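Local coordinates for protein colicin-B (Escherichia coli, PDB 1RH1) that kills Escherichia coli and closely related bacteria by forming a channel that depolarises the cytoplasmic membrane and dissipates cellular energy, at residues 254-259 against 303-308; 394-399 against 473-478; 195-200 against 271-276; 45-50 against 82-87; 64-69 against 91-96. One frame throughout, in Å; residues are numbered along the deposited sequence.

Contact 1: residues 254-259 against 303-308; sequences YVEAGY and NAKDDF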
# COMPACT_ATOMS: atom_id res chain seq x y z
N TYR A 254 -6.76 -12.31 15.34
CA TYR A 254 -6.12 -11.15 14.76
C TYR A 254 -5.17 -11.46 13.61
O TYR A 254 -4.02 -11.92 13.71
CB TYR A 254 -5.40 -10.45 15.91
CG TYR A 254 -4.77 -9.10 15.63
CD1 TYR A 254 -5.55 -7.98 15.37
CD2 TYR A 254 -3.40 -8.99 15.69
CE1 TYR A 254 -4.95 -6.75 15.18
CE2 TYR A 254 -2.79 -7.76 15.50
CZ TYR A 254 -3.57 -6.64 15.25
OH TYR A 254 -2.95 -5.42 15.08
N VAL A 255 -5.72 -11.20 12.43
CA VAL A 255 -4.98 -11.43 11.21
C VAL A 255 -4.74 -10.15 10.41
O VAL A 255 -5.19 -9.07 10.78
CB VAL A 255 -5.73 -12.47 10.31
CG1 VAL A 255 -5.77 -13.79 11.05
CG2 VAL A 255 -7.14 -12.01 9.96
N GLU A 256 -4.01 -10.28 9.32
CA GLU A 256 -3.83 -9.19 8.38
C GLU A 256 -5.03 -9.18 7.45
O GLU A 256 -5.56 -10.25 7.10
CB GLU A 256 -2.57 -9.42 7.59
CG GLU A 256 -2.38 -8.38 6.51
CD GLU A 256 -1.10 -8.50 5.70
OE1 GLU A 256 -0.81 -7.56 5.00
OE2 GLU A 256 -0.41 -9.52 5.75
N ALA A 257 -5.44 -7.98 7.03
CA ALA A 257 -6.56 -7.83 6.12
C ALA A 257 -6.21 -8.24 4.70
O ALA A 257 -5.03 -8.40 4.38
CB ALA A 257 -7.04 -6.39 6.08
N GLY A 258 -7.26 -8.39 3.87
CA GLY A 258 -7.12 -8.80 2.49
C GLY A 258 -6.41 -7.78 1.62
O GLY A 258 -6.25 -6.62 1.95
N TYR A 259 -5.97 -8.26 0.46
CA TYR A 259 -5.33 -7.43 -0.54
C TYR A 259 -6.20 -7.11 -1.75
O TYR A 259 -5.85 -6.20 -2.51
CB TYR A 259 -4.07 -8.10 -1.00
CG TYR A 259 -2.97 -8.10 0.03
CD1 TYR A 259 -1.91 -7.21 -0.13
CD2 TYR A 259 -2.98 -9.02 1.08
CE1 TYR A 259 -0.84 -7.24 0.76
CE2 TYR A 259 -1.91 -9.06 1.98
CZ TYR A 259 -0.85 -8.17 1.80
OH TYR A 259 0.26 -8.26 2.62
N ASN A 303 -1.16 -13.61 -5.04
CA ASN A 303 -0.29 -12.81 -5.89
C ASN A 303 -0.14 -11.37 -5.43
O ASN A 303 0.98 -10.88 -5.49
CB ASN A 303 -0.80 -12.78 -7.31
CG ASN A 303 -0.58 -14.05 -8.11
OD1 ASN A 303 -1.04 -14.08 -9.24
ND2 ASN A 303 0.10 -15.11 -7.63
N ALA A 304 -1.20 -10.67 -4.99
CA ALA A 304 -1.12 -9.29 -4.50
C ALA A 304 -0.28 -9.17 -3.24
O ALA A 304 0.40 -8.16 -3.02
CB ALA A 304 -2.49 -8.79 -4.18
N LYS A 305 -0.32 -10.23 -2.41
CA LYS A 305 0.47 -10.34 -1.20
C LYS A 305 1.98 -10.43 -1.44
O LYS A 305 2.76 -9.63 -0.92
CB LYS A 305 -0.04 -11.55 -0.45
CG LYS A 305 0.74 -11.76 0.82
CD LYS A 305 -0.22 -12.20 1.88
CE LYS A 305 0.52 -12.47 3.17
NZ LYS A 305 -0.46 -12.72 4.22
N ASP A 306 2.42 -11.41 -2.24
CA ASP A 306 3.84 -11.64 -2.52
C ASP A 306 4.50 -10.52 -3.28
O ASP A 306 5.68 -10.26 -3.10
CB ASP A 306 4.03 -12.94 -3.29
CG ASP A 306 3.62 -14.23 -2.57
OD1 ASP A 306 3.05 -14.21 -1.47
OD2 ASP A 306 3.87 -15.30 -3.14
N ASP A 307 3.74 -9.83 -4.12
CA ASP A 307 4.29 -8.73 -4.87
C ASP A 307 4.48 -7.53 -3.98
O ASP A 307 5.43 -6.78 -4.17
CB ASP A 307 3.36 -8.40 -6.03
CG ASP A 307 3.21 -9.51 -7.08
OD1 ASP A 307 4.05 -10.41 -7.17
OD2 ASP A 307 2.22 -9.46 -7.82
N PHE A 308 3.59 -7.37 -2.97
CA PHE A 308 3.70 -6.30 -1.99
C PHE A 308 4.92 -6.54 -1.13
O PHE A 308 5.67 -5.62 -0.82
CB PHE A 308 2.46 -6.29 -1.13
CG PHE A 308 2.55 -5.40 0.10
CD1 PHE A 308 2.46 -4.02 -0.02
CD2 PHE A 308 2.70 -5.98 1.35
CE1 PHE A 308 2.53 -3.21 1.11
CE2 PHE A 308 2.77 -5.16 2.48
CZ PHE A 308 2.68 -3.78 2.36
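E256, at the end of strand 252-256, and Y259, in the loop that follows, pack against A304, K305 and F308 on helix 291-340, the long helix that runs on into the pore-forming part of the chain. The Y259 ring carries the contact. Its CB bond already points toward the helix, and CG, anti to the carbonyl carbon (chi1 -71°), sets the ring beside K305, whose backbone CA sits over the centre of one face in a CH-pi contact 3.9 Å from the centroid. The methylenes of the lysine continue past the rim, where K305 CD comes to 3.6 Å from Y259 CE2. F308, one helical turn beyond A304, offers its face to the edge of the tyrosine: the pair is offset edge-to-face, with centroids 5.8 Å apart and planes at 61°. At the base of the tyrosine, Y259 CB meets A304 CB at 3.6 Å. The ammonium end of K305 reaches E256, where NZ and OE2 form a long salt bridge of 3.5 Å. The other carboxylate oxygen, OE1, is bridged to R119, which also makes a cation-pi contact with Y259. Backbone bonding of Y259 to V20 links this loop to the TonB box. Packing and the bond of Y259 N to E301 OE2 on the same helix together hold the tyrosine in place, while E256, having two basic partners, probably remains ionised at this partly exposed edge.

Contact 2: residues 394-399 against 473-478; sequences NAWKAF and IAFGLS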
# COMPACT_ATOMS: atom_id res chain seq x y z
N ASN A 394 49.04 -0.59 -3.38
CA ASN A 394 49.26 -1.55 -2.30
C ASN A 394 48.19 -1.58 -1.21
O ASN A 394 47.94 -2.61 -0.57
CB ASN A 394 50.59 -1.28 -1.68
CG ASN A 394 51.77 -1.74 -2.50
OD1 ASN A 394 52.81 -1.09 -2.52
ND2 ASN A 394 51.68 -2.88 -3.19
N ALA A 395 47.52 -0.44 -1.00
CA ALA A 395 46.41 -0.35 -0.08
C ALA A 395 45.19 -1.07 -0.64
O ALA A 395 44.45 -1.71 0.11
CB ALA A 395 46.04 1.09 0.16
N TRP A 396 44.97 -0.99 -1.95
CA TRP A 396 43.91 -1.78 -2.53
C TRP A 396 44.25 -3.27 -2.56
O TRP A 396 43.38 -4.09 -2.29
CB TRP A 396 43.66 -1.23 -3.91
CG TRP A 396 42.70 -0.05 -3.90
CD1 TRP A 396 43.10 1.19 -4.28
CD2 TRP A 396 41.38 -0.11 -3.54
NE1 TRP A 396 42.03 1.94 -4.18
CE2 TRP A 396 40.99 1.20 -3.75
CE3 TRP A 396 40.45 -1.05 -3.09
CZ2 TRP A 396 39.68 1.59 -3.51
CZ3 TRP A 396 39.14 -0.67 -2.84
CH2 TRP A 396 38.75 0.65 -3.06
N LYS A 397 45.50 -3.69 -2.78
CA LYS A 397 45.91 -5.09 -2.77
C LYS A 397 45.65 -5.80 -1.47
O LYS A 397 45.55 -7.01 -1.43
CB LYS A 397 47.37 -5.22 -3.03
CG LYS A 397 47.77 -4.73 -4.39
CD LYS A 397 49.21 -5.14 -4.54
CE LYS A 397 49.46 -5.54 -5.97
NZ LYS A 397 48.72 -6.74 -6.29
N ALA A 398 45.57 -5.05 -0.37
CA ALA A 398 45.31 -5.62 0.94
C ALA A 398 43.86 -5.48 1.38
O ALA A 398 43.43 -6.08 2.37
CB ALA A 398 46.21 -4.95 1.93
N PHE A 399 43.07 -4.71 0.63
CA PHE A 399 41.64 -4.58 0.88
C PHE A 399 40.98 -5.94 0.94
O PHE A 399 41.31 -6.85 0.19
CB PHE A 399 41.08 -3.71 -0.23
CG PHE A 399 39.59 -3.49 -0.22
CD1 PHE A 399 39.06 -2.46 0.55
CD2 PHE A 399 38.76 -4.30 -0.98
CE1 PHE A 399 37.69 -2.25 0.56
CE2 PHE A 399 37.39 -4.08 -0.98
CZ PHE A 399 36.86 -3.06 -0.21
N ILE A 473 38.45 5.74 4.21
CA ILE A 473 38.46 6.10 5.62
C ILE A 473 39.10 4.99 6.44
O ILE A 473 39.09 5.06 7.67
CB ILE A 473 37.05 6.36 6.22
CG1 ILE A 473 36.24 5.09 6.21
CG2 ILE A 473 36.34 7.47 5.44
CD1 ILE A 473 34.92 5.28 6.96
N ALA A 474 39.67 3.98 5.78
CA ALA A 474 40.30 2.83 6.43
C ALA A 474 41.69 2.57 5.91
O ALA A 474 42.38 1.67 6.41
CB ALA A 474 39.49 1.56 6.17
N PHE A 475 42.14 3.29 4.90
CA PHE A 475 43.46 3.03 4.38
C PHE A 475 44.53 3.64 5.25
O PHE A 475 44.34 4.71 5.84
CB PHE A 475 43.60 3.60 3.00
CG PHE A 475 43.03 2.80 1.86
CD1 PHE A 475 42.94 3.42 0.60
CD2 PHE A 475 42.63 1.47 2.03
CE1 PHE A 475 42.45 2.71 -0.49
CE2 PHE A 475 42.14 0.77 0.93
CZ PHE A 475 42.06 1.39 -0.32
N GLY A 476 45.64 2.91 5.37
CA GLY A 476 46.79 3.49 6.05
C GLY A 476 47.54 4.35 5.03
O GLY A 476 48.45 3.83 4.36
N LEU A 477 47.15 5.64 4.85
CA LEU A 477 47.83 6.48 3.85
C LEU A 477 48.11 7.88 4.39
O LEU A 477 47.35 8.40 5.22
CB LEU A 477 47.00 6.66 2.57
CG LEU A 477 46.31 5.53 1.84
CD1 LEU A 477 45.34 6.13 0.86
CD2 LEU A 477 47.32 4.62 1.18
N SER A 478 49.17 8.54 3.88
CA SER A 478 49.52 9.88 4.29
C SER A 478 48.51 10.94 3.85
O SER A 478 47.62 10.65 3.05
CB SER A 478 50.90 10.21 3.74
OG SER A 478 50.93 10.72 2.41
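A395 and W396, near the end of helix 386-398, and F399 just past it pack on the ring of F475 in the loop 473-478, A395 over a face and W396 at the edge. The aromatic interactions centre on W396 and F475. F475 points the tip of its ring at the indole, with CZ 3.6 Å from W396 CE2; the planes stand at 87°, an edge-to-face (T-shaped) pair. F399 is more distant, its CD1 lying 4.5 Å from F475 CE2. The CB bond of F475 does not aim at the helix; with CG beside the backbone N (chi1 -81°) the ring end comes nearer to it. In a CH-pi contact, A395 CB lies over the middle of the F475 ring, 3.7 Å from the centroid and 4° off the normal. Among aliphatic contacts, L477 CD2 approaches the same methyl at 3.9 Å. From outside the two segments, R428 NH1 bonds the carbonyl oxygens of both W396 and F399. The loop joins helices 457-472 and 479-495, which largely coincide with the two predicted transmembrane segments, and its packing against the end of helix 386-398 is consistent with the hydrophobic helical hairpin of channel-forming colicins.

Contact 3: residues 195-200 against 271-276; sequences VDAVPV and RFPEGS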
# COMPACT_ATOMS: atom_id res chain seq x y z
N VAL A 195 -23.12 8.76 1.07
CA VAL A 195 -24.14 8.75 0.03
C VAL A 195 -25.42 9.29 0.63
O VAL A 195 -25.60 9.33 1.85
CB VAL A 195 -24.50 7.35 -0.57
CG1 VAL A 195 -23.26 6.71 -1.18
CG2 VAL A 195 -25.10 6.44 0.49
N ASP A 196 -26.32 9.62 -0.31
CA ASP A 196 -27.57 10.27 0.04
C ASP A 196 -28.89 9.54 -0.11
O ASP A 196 -29.28 9.14 -1.21
CB ASP A 196 -27.69 11.56 -0.75
CG ASP A 196 -28.12 12.68 0.18
OD1 ASP A 196 -27.23 13.42 0.62
OD2 ASP A 196 -29.32 12.79 0.46
N ALA A 197 -29.59 9.40 1.03
CA ALA A 197 -30.93 8.86 1.06
C ALA A 197 -31.88 9.98 0.69
O ALA A 197 -31.83 11.12 1.17
CB ALA A 197 -31.25 8.36 2.45
N VAL A 198 -32.71 9.64 -0.29
CA VAL A 198 -33.72 10.49 -0.90
C VAL A 198 -35.14 9.95 -0.64
O VAL A 198 -35.34 8.74 -0.75
CB VAL A 198 -33.38 10.53 -2.39
CG1 VAL A 198 -34.50 11.15 -3.21
CG2 VAL A 198 -32.11 11.36 -2.56
N PRO A 199 -36.17 10.74 -0.31
CA PRO A 199 -37.53 10.24 -0.08
C PRO A 199 -38.12 9.57 -1.32
O PRO A 199 -37.91 10.01 -2.45
CB PRO A 199 -38.28 11.49 0.38
CG PRO A 199 -37.58 12.59 -0.39
CD PRO A 199 -36.13 12.20 -0.21
N VAL A 200 -38.82 8.45 -1.11
CA VAL A 200 -39.38 7.71 -2.23
C VAL A 200 -40.84 8.13 -2.42
O VAL A 200 -41.59 8.10 -1.45
CB VAL A 200 -39.28 6.18 -1.97
CG1 VAL A 200 -39.90 5.40 -3.11
CG2 VAL A 200 -37.83 5.74 -1.91
N ARG A 271 -26.65 8.86 4.61
CA ARG A 271 -27.08 10.08 5.30
C ARG A 271 -28.55 10.41 4.96
O ARG A 271 -28.89 10.63 3.80
CB ARG A 271 -26.12 11.16 4.85
CG ARG A 271 -26.42 12.58 5.28
CD ARG A 271 -25.40 13.50 4.67
NE ARG A 271 -25.08 14.47 5.69
CZ ARG A 271 -24.53 15.65 5.41
NH1 ARG A 271 -24.25 16.00 4.15
NH2 ARG A 271 -24.26 16.49 6.42
N PHE A 272 -29.46 10.48 5.93
CA PHE A 272 -30.86 10.72 5.63
C PHE A 272 -31.24 12.19 5.40
O PHE A 272 -30.38 13.06 5.59
CB PHE A 272 -31.65 10.09 6.76
CG PHE A 272 -31.58 8.58 6.63
CD1 PHE A 272 -32.53 7.90 5.87
CD2 PHE A 272 -30.56 7.86 7.27
CE1 PHE A 272 -32.46 6.52 5.74
CE2 PHE A 272 -30.50 6.47 7.13
CZ PHE A 272 -31.45 5.80 6.37
N PRO A 273 -32.45 12.59 4.94
CA PRO A 273 -32.74 13.95 4.52
C PRO A 273 -32.84 15.00 5.61
O PRO A 273 -32.99 14.73 6.80
CB PRO A 273 -34.02 13.83 3.73
CG PRO A 273 -33.96 12.46 3.15
CD PRO A 273 -33.46 11.71 4.36
N GLU A 274 -32.76 16.21 5.02
CA GLU A 274 -32.94 17.54 5.60
C GLU A 274 -33.41 17.62 7.04
O GLU A 274 -32.65 18.09 7.87
CB GLU A 274 -33.94 18.42 4.75
CG GLU A 274 -35.42 17.99 4.55
CD GLU A 274 -36.43 19.13 4.33
OE1 GLU A 274 -36.60 19.54 3.17
OE2 GLU A 274 -37.05 19.59 5.29
N GLY A 275 -34.64 17.19 7.33
CA GLY A 275 -35.21 17.22 8.65
C GLY A 275 -35.91 15.90 8.89
O GLY A 275 -36.99 15.87 9.50
N SER A 276 -35.29 14.81 8.39
CA SER A 276 -35.84 13.47 8.51
C SER A 276 -35.86 12.98 9.93
O SER A 276 -36.74 12.22 10.33
CB SER A 276 -35.02 12.49 7.68
OG SER A 276 -33.66 12.36 8.07
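D196 and R271 face each other in a parallel beta bridge, their CA atoms 5.3 Å apart, and R271 uses both backbone groups to span the residues flanking D196: its N donates to V195 O at 3.0 Å and its O accepts from A197 N at 3.1 Å. Such a pattern is the mark of parallel strand pairing, here between strands 189-201 and 266-271 of the large mixed sheet. The N-H...O angles, 167° and 160°, show both bonds to be nearly straight. Further back along the pairing, V195 also bonds to I269 through the backbone. Beyond R271 the second chain leaves the sheet, and side chains take over. A197 CB turns toward this departing segment and touches F272 CD1 at 3.7 Å, while the phenylalanine ring also packs against V278 farther along its own loop and V229 of another loop. P273 lies across the backbone of A197, its CG just 3.2 Å from A197 O, and the same CG meets P199 CD at 4.0 Å as the two proline rings slide past each other in opposite directions. Y214 of strand 213-216 touches both A197 and P273. On the side of the sheet occupied by D196 and R271, D196 OD1 is 5.3 Å from R271 NH1, a separation at which a weak attraction is possible, though the charged atoms do not touch. Past P273 the chain turns back, and P273 O takes two donors from one residue, S276 N and S276 OG; the hydroxyl lies in the carbonyl plane, on a lone pair, at 2.8 Å.

Contact 4: residues 45-50 against 82-87; sequences MPPGWG and DWSGWS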
# COMPACT_ATOMS: atom_id res chain seq x y z
N MET A 45 -45.44 -9.54 -16.85
CA MET A 45 -45.43 -8.07 -16.76
C MET A 45 -46.75 -7.28 -16.67
O MET A 45 -47.85 -7.84 -16.83
CB MET A 45 -44.67 -7.44 -17.94
CG MET A 45 -43.26 -7.91 -18.28
SD MET A 45 -43.34 -9.08 -19.67
CE MET A 45 -44.15 -8.08 -20.91
N PRO A 46 -46.72 -5.95 -16.42
CA PRO A 46 -45.67 -5.18 -15.73
C PRO A 46 -45.68 -5.26 -14.20
O PRO A 46 -46.73 -5.65 -13.66
CB PRO A 46 -45.86 -3.76 -16.25
CG PRO A 46 -46.55 -3.96 -17.56
CD PRO A 46 -47.56 -5.02 -17.16
N PRO A 47 -44.61 -4.89 -13.45
CA PRO A 47 -44.50 -5.05 -12.00
C PRO A 47 -45.54 -4.27 -11.22
O PRO A 47 -45.82 -3.12 -11.57
CB PRO A 47 -43.08 -4.64 -11.70
CG PRO A 47 -42.72 -3.67 -12.79
CD PRO A 47 -43.34 -4.37 -13.97
N GLY A 48 -46.13 -4.92 -10.22
CA GLY A 48 -47.16 -4.31 -9.40
C GLY A 48 -48.38 -5.20 -9.25
O GLY A 48 -49.01 -5.15 -8.20
N TRP A 49 -48.68 -6.06 -10.24
CA TRP A 49 -49.90 -6.85 -10.26
C TRP A 49 -50.22 -7.74 -9.09
O TRP A 49 -51.41 -8.01 -8.85
CB TRP A 49 -49.99 -7.77 -11.50
CG TRP A 49 -49.21 -9.09 -11.52
CD1 TRP A 49 -49.64 -10.28 -10.93
CD2 TRP A 49 -48.02 -9.23 -12.13
NE1 TRP A 49 -48.71 -11.17 -11.17
CE2 TRP A 49 -47.73 -10.58 -11.89
CE3 TRP A 49 -47.18 -8.40 -12.84
CZ2 TRP A 49 -46.54 -11.12 -12.38
CZ3 TRP A 49 -46.00 -8.93 -13.34
CH2 TRP A 49 -45.68 -10.28 -13.11
N GLY A 50 -49.22 -8.23 -8.36
CA GLY A 50 -49.48 -9.14 -7.25
C GLY A 50 -50.19 -8.45 -6.10
O GLY A 50 -50.54 -7.27 -6.17
N ASP A 82 -44.81 -8.62 -7.34
CA ASP A 82 -44.36 -7.38 -6.72
C ASP A 82 -43.77 -6.34 -7.64
O ASP A 82 -43.71 -6.53 -8.85
CB ASP A 82 -43.37 -7.81 -5.64
CG ASP A 82 -42.88 -6.81 -4.59
OD1 ASP A 82 -41.67 -6.80 -4.36
OD2 ASP A 82 -43.68 -6.07 -4.00
N TRP A 83 -43.38 -5.23 -7.00
CA TRP A 83 -42.70 -4.13 -7.67
C TRP A 83 -41.23 -4.44 -7.77
O TRP A 83 -40.69 -5.27 -7.04
CB TRP A 83 -42.82 -2.83 -6.91
CG TRP A 83 -44.22 -2.26 -6.84
CD1 TRP A 83 -45.02 -2.50 -5.77
CD2 TRP A 83 -44.80 -1.49 -7.79
NE1 TRP A 83 -46.14 -1.88 -6.02
CE2 TRP A 83 -46.05 -1.27 -7.21
CE3 TRP A 83 -44.50 -0.94 -9.02
CZ2 TRP A 83 -47.02 -0.51 -7.85
CZ3 TRP A 83 -45.47 -0.18 -9.68
CH2 TRP A 83 -46.72 0.04 -9.10
N SER A 84 -40.59 -3.69 -8.66
CA SER A 84 -39.17 -3.83 -8.91
C SER A 84 -38.28 -3.51 -7.71
O SER A 84 -38.57 -2.58 -6.97
CB SER A 84 -38.73 -2.92 -10.04
OG SER A 84 -39.24 -3.26 -11.32
N GLY A 85 -37.24 -4.32 -7.50
CA GLY A 85 -36.20 -4.03 -6.52
C GLY A 85 -36.11 -4.77 -5.19
O GLY A 85 -36.42 -5.94 -4.93
N TRP A 86 -35.65 -3.82 -4.38
CA TRP A 86 -35.11 -3.94 -3.05
C TRP A 86 -35.75 -3.15 -1.91
O TRP A 86 -35.99 -1.95 -2.06
CB TRP A 86 -33.67 -3.55 -3.22
CG TRP A 86 -32.68 -4.67 -3.07
CD1 TRP A 86 -33.00 -5.87 -2.48
CD2 TRP A 86 -31.38 -4.57 -3.42
NE1 TRP A 86 -31.88 -6.54 -2.44
CE2 TRP A 86 -30.89 -5.82 -2.99
CE3 TRP A 86 -30.54 -3.65 -4.02
CZ2 TRP A 86 -29.56 -6.16 -3.14
CZ3 TRP A 86 -29.19 -4.00 -4.17
CH2 TRP A 86 -28.71 -5.24 -3.74
N SER A 87 -35.99 -3.72 -0.72
CA SER A 87 -36.52 -2.97 0.42
C SER A 87 -36.21 -3.66 1.73
O SER A 87 -36.60 -4.81 1.95
CB SER A 87 -38.05 -2.81 0.40
OG SER A 87 -38.63 -2.05 -0.65
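G48 and W83 make the tight part of this meeting of two irregular loops, 45-50 and 82-87. The CA of G48 lies over the six-membered ring of the indole, 4.0 Å from its centroid and 13° off the normal, a CH-pi contact made flush by the lack of a side chain: a CB here would come tight against W83 CH2. P47 adds its carbonyl group to the same face, with P47 O 3.5 Å from W83 CZ3, and P47 CB approaches D82 O at 3.5 Å. The CB bond of W83 points away from the other loop, but with CG beside the backbone N (chi1 -67°) the indole end returns to it. G48 N bonds to D82 O at 3.2 Å, but an N-H...O angle of 125° makes this link weak. The solvent side is looser: there P47 CG reaches OG of exposed S84 only at 3.8 Å. Within the two segments packing on the indole thus dominates and the one hydrogen bond is weak; backbone bonds of G48 and G50 to G81 add polar links next to it, while D82 OD1 and W83 NE1 bond to L59 N and S53 O, farther along the loop that carries 45-50.

Contact 5: residues 64-69 against 91-96; sequences LFPGII and HSPWGN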
# COMPACT_ATOMS: atom_id res chain seq x y z
N LEU A 64 -32.87 -4.86 9.24
CA LEU A 64 -31.48 -4.55 9.45
C LEU A 64 -31.14 -4.01 10.85
O LEU A 64 -31.15 -2.79 11.07
CB LEU A 64 -31.12 -3.57 8.37
CG LEU A 64 -30.15 -3.99 7.28
CD1 LEU A 64 -30.34 -5.43 6.86
CD2 LEU A 64 -30.33 -2.99 6.16
N PHE A 65 -30.88 -4.97 11.78
CA PHE A 65 -30.41 -4.70 13.15
C PHE A 65 -28.89 -4.57 13.06
O PHE A 65 -28.26 -5.34 12.32
CB PHE A 65 -30.62 -5.82 14.12
CG PHE A 65 -32.03 -6.31 14.23
CD1 PHE A 65 -32.36 -7.54 13.67
CD2 PHE A 65 -32.99 -5.55 14.89
CE1 PHE A 65 -33.67 -8.01 13.77
CE2 PHE A 65 -34.30 -6.03 14.98
CZ PHE A 65 -34.64 -7.26 14.43
N PRO A 66 -28.22 -3.64 13.77
CA PRO A 66 -26.78 -3.45 13.62
C PRO A 66 -25.99 -4.61 14.18
O PRO A 66 -26.30 -5.21 15.22
CB PRO A 66 -26.52 -2.11 14.28
CG PRO A 66 -27.66 -1.89 15.25
CD PRO A 66 -28.82 -2.60 14.59
N GLY A 67 -25.05 -4.98 13.29
CA GLY A 67 -24.13 -6.07 13.51
C GLY A 67 -24.63 -7.41 13.02
O GLY A 67 -23.82 -8.30 12.83
N ILE A 68 -25.94 -7.59 12.82
CA ILE A 68 -26.50 -8.86 12.35
C ILE A 68 -26.68 -8.94 10.82
O ILE A 68 -27.56 -8.32 10.22
CB ILE A 68 -27.88 -9.09 13.12
CG1 ILE A 68 -27.66 -9.23 14.62
CG2 ILE A 68 -28.50 -10.41 12.69
CD1 ILE A 68 -28.92 -9.34 15.51
N ILE A 69 -25.82 -9.78 10.21
CA ILE A 69 -25.81 -10.07 8.77
C ILE A 69 -27.09 -10.72 8.28
O ILE A 69 -27.66 -11.62 8.90
CB ILE A 69 -24.66 -11.02 8.38
CG1 ILE A 69 -23.34 -10.48 8.84
CG2 ILE A 69 -24.60 -11.16 6.87
CD1 ILE A 69 -22.20 -11.46 8.56
N HIS A 91 -33.62 -1.11 11.92
CA HIS A 91 -34.06 -1.14 13.32
C HIS A 91 -32.92 -0.79 14.27
O HIS A 91 -31.73 -0.88 13.94
CB HIS A 91 -34.62 -2.50 13.67
CG HIS A 91 -35.36 -2.59 15.01
ND1 HIS A 91 -34.85 -2.56 16.24
CD2 HIS A 91 -36.73 -2.72 15.13
CE1 HIS A 91 -35.86 -2.67 17.08
NE2 HIS A 91 -36.98 -2.77 16.41
N SER A 92 -33.30 -0.31 15.46
CA SER A 92 -32.41 0.10 16.55
C SER A 92 -31.70 -1.11 17.12
O SER A 92 -32.11 -2.23 16.78
CB SER A 92 -33.25 0.75 17.61
OG SER A 92 -32.54 1.84 18.17
N PRO A 93 -30.65 -1.04 17.95
CA PRO A 93 -30.09 -2.20 18.62
C PRO A 93 -31.07 -3.14 19.29
O PRO A 93 -31.95 -2.77 20.07
CB PRO A 93 -29.09 -1.59 19.58
CG PRO A 93 -28.46 -0.56 18.68
CD PRO A 93 -29.70 0.07 18.03
N TRP A 94 -30.96 -4.37 18.78
CA TRP A 94 -31.66 -5.54 19.30
C TRP A 94 -30.91 -6.81 18.90
O TRP A 94 -30.22 -6.84 17.87
CB TRP A 94 -33.08 -5.56 18.74
CG TRP A 94 -33.92 -6.74 19.19
CD1 TRP A 94 -34.66 -6.68 20.33
CD2 TRP A 94 -34.03 -7.95 18.55
NE1 TRP A 94 -35.24 -7.86 20.43
CE2 TRP A 94 -34.89 -8.64 19.40
CE3 TRP A 94 -33.53 -8.55 17.39
CZ2 TRP A 94 -35.27 -9.94 19.10
CZ3 TRP A 94 -33.91 -9.85 17.10
CH2 TRP A 94 -34.77 -10.55 17.95
N GLY A 95 -30.99 -7.84 19.75
CA GLY A 95 -30.47 -9.17 19.45
C GLY A 95 -28.98 -9.39 19.53
O GLY A 95 -28.16 -8.48 19.72
N ASN A 96 -28.64 -10.66 19.33
CA ASN A 96 -27.26 -11.14 19.44
C ASN A 96 -26.47 -10.90 18.16
O ASN A 96 -26.73 -11.49 17.10
CB ASN A 96 -27.25 -12.63 19.76
CG ASN A 96 -28.28 -13.09 20.79
OD1 ASN A 96 -28.66 -12.39 21.73
ND2 ASN A 96 -28.78 -14.31 20.60
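F65, H91 and W94 form an aromatic cluster where the type II beta turn 65-68 meets the loop after strand 87-90. F65 is common to both ring pairs. It lies beside H91 with its edge toward the imidazole face, planes at 62°, and F65 CE2 comes to 3.6 Å from H91 CG, which is set there by lying anti to its backbone N (chi1 -168°). W94 lies against a face of the phenyl ring: its CE3 is placed toward the rim and 3.4 Å from F65 CZ, in an oblique pair. P66 extends the apolar surface, its CG meeting P93 CG at 3.8 Å as the two rings cross at about a right angle. I68, closing the turn, extends CD1 to 3.5 Å from N96 O and 3.7 Å from W94 O. The backbone and the imidazole are positioned by polar bonds. H91 N donates to L64 O at 3.1 Å, almost straight at 177°, the donor standing above the carbonyl plane; it follows the pairing of L64 with S89 and extends the parallel pairing of strands 62-64 and 87-90. Outermost, the turn backbone of G67 bonds to T144, and N96 ND2 to E241 OE2. The imidazole is gripped at both nitrogens, which fixes its rotation and would probably favour a protonated ring: NE2 is bonded to T234 O, and ND1 gives a bond to S92 O (2.8 Å) in the ring plane.

How the contacts relate
Contacts 3 and 5 are partly buried and belong to the large mixed sheet, each continuing a parallel strand pairing through near-straight backbone bonds before side chains take over. Contacts 1, 2 and 4 lie at the surface and depend on packing over ring faces; only contact 1 adds a salt bridge. Contacts 4 and 5 interlock along the chain, since strand 87-90 leads from segment 82-87 to 91-96, yet their centres are 27 Å apart. Contact 1 joins a strand end to the long helix, whereas contact 2 is all-helical in setting and stands about 48 Å from it, centre to centre, in the pore-forming part, and still farther from the others.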